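Local atomic coordinates of chromosomal replication initiator protein DnaA (Thermotoga maritima, PDB entry 2Z4S), a protein that binds the chromosomal replication origin in its ATP-bound form, forming a right-handed spiral filament on the DNA to start replication. Residues Val212-Phe217 with Gln245-Ser250. Numbering follows the deposited sequence.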
loop_
_atom_site.group_PDB
_atom_site.type_symbol
_atom_site.label_atom_id
_atom_site.label_comp_id
_atom_site.label_asym_id
_atom_site.label_seq_id
_atom_site.Cartn_x
_atom_site.Cartn_y
_atom_site.Cartn_z
ATOM N N VAL A 212 20.210 1.501 -8.604
ATOM C CA VAL A 212 18.943 0.793 -8.764
ATOM C C VAL A 212 18.000 1.577 -9.667
ATOM O O VAL A 212 17.356 1.001 -10.541
ATOM C CB VAL A 212 18.234 0.588 -7.410
ATOM C CG1 VAL A 212 16.784 0.186 -7.640
ATOM C CG2 VAL A 212 18.941 -0.492 -6.608
ATOM N N GLN A 213 17.919 2.888 -9.447
ATOM C CA GLN A 213 17.051 3.733 -10.251
ATOM C C GLN A 213 17.193 3.429 -11.738
ATOM O O GLN A 213 16.198 3.255 -12.455
ATOM C CB GLN A 213 17.345 5.206 -9.980
ATOM C CG GLN A 213 16.815 5.688 -8.644
ATOM C CD GLN A 213 16.909 7.192 -8.485
ATOM O OE1 GLN A 213 16.618 7.940 -9.419
ATOM N NE2 GLN A 213 17.302 7.647 -7.295
ATOM N N THR A 214 18.432 3.347 -12.202
ATOM C CA THR A 214 18.686 3.058 -13.605
ATOM C C THR A 214 18.109 1.711 -14.026
ATOM O O THR A 214 17.416 1.622 -15.035
ATOM C CB THR A 214 20.194 3.074 -13.899
ATOM O OG1 THR A 214 20.670 4.422 -13.831
ATOM C CG2 THR A 214 20.481 2.502 -15.275
ATOM N N GLU A 215 18.399 0.667 -13.254
ATOM C CA GLU A 215 17.914 -0.674 -13.566
ATOM C C GLU A 215 16.385 -0.713 -13.581
ATOM O O GLU A 215 15.782 -1.324 -14.470
ATOM C CB GLU A 215 18.471 -1.678 -12.543
ATOM C CG GLU A 215 18.070 -3.154 -12.742
ATOM C CD GLU A 215 18.440 -3.703 -14.113
ATOM O OE1 GLU A 215 19.511 -3.329 -14.639
ATOM O OE2 GLU A 215 17.664 -4.522 -14.657
ATOM N N LEU A 216 15.767 -0.054 -12.598
ATOM C CA LEU A 216 14.312 -0.009 -12.502
ATOM C C LEU A 216 13.815 0.613 -13.793
ATOM O O LEU A 216 12.882 0.103 -14.421
ATOM C CB LEU A 216 13.870 0.859 -11.318
ATOM C CG LEU A 216 12.576 0.521 -10.567
ATOM C CD1 LEU A 216 12.132 1.749 -9.812
ATOM C CD2 LEU A 216 11.497 0.089 -11.511
ATOM N N PHE A 217 14.463 1.711 -14.174
ATOM C CA PHE A 217 14.139 2.444 -15.396
ATOM C C PHE A 217 13.899 1.548 -16.615
ATOM O O PHE A 217 12.868 1.659 -17.278
ATOM C CB PHE A 217 15.257 3.432 -15.728
ATOM C CG PHE A 217 15.014 4.212 -16.984
ATOM C CD1 PHE A 217 14.099 5.258 -17.000
ATOM C CD2 PHE A 217 15.657 3.867 -18.163
ATOM C CE1 PHE A 217 13.824 5.949 -18.180
ATOM C CE2 PHE A 217 15.388 4.548 -19.344
ATOM C CZ PHE A 217 14.468 5.592 -19.351
ATOM N N GLN A 245 16.223 10.316 -11.072
ATOM C CA GLN A 245 16.424 10.473 -12.503
ATOM C C GLN A 245 15.141 10.941 -13.202
ATOM O O GLN A 245 14.154 10.214 -13.259
ATOM C CB GLN A 245 16.903 9.145 -13.102
ATOM C CG GLN A 245 18.307 8.759 -12.662
ATOM C CD GLN A 245 18.680 7.324 -13.013
ATOM O OE1 GLN A 245 18.346 6.823 -14.088
ATOM N NE2 GLN A 245 19.393 6.658 -12.103
ATOM N N ASP A 246 15.164 12.162 -13.726
ATOM C CA ASP A 246 14.022 12.735 -14.431
ATOM C C ASP A 246 13.382 11.757 -15.408
ATOM O O ASP A 246 12.176 11.799 -15.639
ATOM C CB ASP A 246 14.456 13.969 -15.217
ATOM C CG ASP A 246 15.211 14.965 -14.370
ATOM O OD1 ASP A 246 14.585 15.563 -13.468
ATOM O OD2 ASP A 246 16.429 15.145 -14.603
ATOM N N ARG A 247 14.186 10.889 -16.006
ATOM C CA ARG A 247 13.640 9.937 -16.958
ATOM C C ARG A 247 12.733 8.935 -16.269
ATOM O O ARG A 247 11.772 8.456 -16.865
ATOM C CB ARG A 247 14.758 9.211 -17.700
ATOM C CG ARG A 247 15.841 8.661 -16.813
ATOM C CD ARG A 247 16.806 7.832 -17.634
ATOM N NE ARG A 247 17.746 7.122 -16.779
ATOM C CZ ARG A 247 18.556 6.162 -17.203
ATOM N NH1 ARG A 247 18.537 5.805 -18.480
ATOM N NH2 ARG A 247 19.367 5.552 -16.348
ATOM N N LEU A 248 13.046 8.614 -15.018
ATOM C CA LEU A 248 12.221 7.700 -14.243
ATOM C C LEU A 248 10.962 8.467 -13.862
ATOM O O LEU A 248 9.844 8.052 -14.175
ATOM C CB LEU A 248 12.937 7.277 -12.974
ATOM C CG LEU A 248 13.197 5.785 -12.844
ATOM C CD1 LEU A 248 13.537 5.495 -11.390
ATOM C CD2 LEU A 248 11.986 4.979 -13.287
ATOM N N VAL A 249 11.163 9.594 -13.182
ATOM C CA VAL A 249 10.070 10.461 -12.756
ATOM C C VAL A 249 9.115 10.730 -13.919
ATOM O O VAL A 249 7.912 10.881 -13.732
ATOM C CB VAL A 249 10.611 11.800 -12.239
ATOM C CG1 VAL A 249 9.484 12.625 -11.653
ATOM C CG2 VAL A 249 11.695 11.551 -11.209
ATOM N N SER A 250 9.659 10.794 -15.125
ATOM C CA SER A 250 8.843 11.027 -16.301
ATOM C C SER A 250 8.040 9.755 -16.628
ATOM O O SER A 250 6.952 9.818 -17.216
ATOM C CB SER A 250 9.740 11.412 -17.474
ATOM O OG SER A 250 10.681 10.384 -17.725
#
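The guanidinium of R247 lies flat over one face of the F217 ring, R247 CZ standing 4.1 Å from the ring centroid with the planes 23° apart, a cation-pi stack. R247 CD sits above the same face, 3.6 Å from the centroid, as a CH-pi contact. R247 CG takes the crowded position between backbone N and carbonyl carbon (chi1 48°), and the chain runs extended across the ring to NE; F217 CG is anti to its backbone N. At the guanidinium edge are T214 OG1 and the amide end of Q245. R247 NE donates to Q245 OE1 (2.8 Å) in the carbonyl plane, while NH2 reaches the same oxygen from above that plane. Q245 NE2 donates to T214 OG1 at 3.1 Å, so Q245 bridges the arginine and helix 210-224. The N-cap nitrogen Q245 N gives a nearly straight bond (165°) to Q213 OE1, while Q213 NE2 is held by L206 O and E243 O. L248 CD2 packs on F217 CA, 3.9 Å apart. An alanine here removes the guanidinium stacked on F217 and both donors to Q245 OE1, and would probably let the Q245 amide turn more easily. Within the AAA+ domain, glutamine hydrogen bonds and a cationic stack thus join helix 210-224 to the N-terminal end of helix 246-253, the aromatic face probably helping stabilise the arginine's charge.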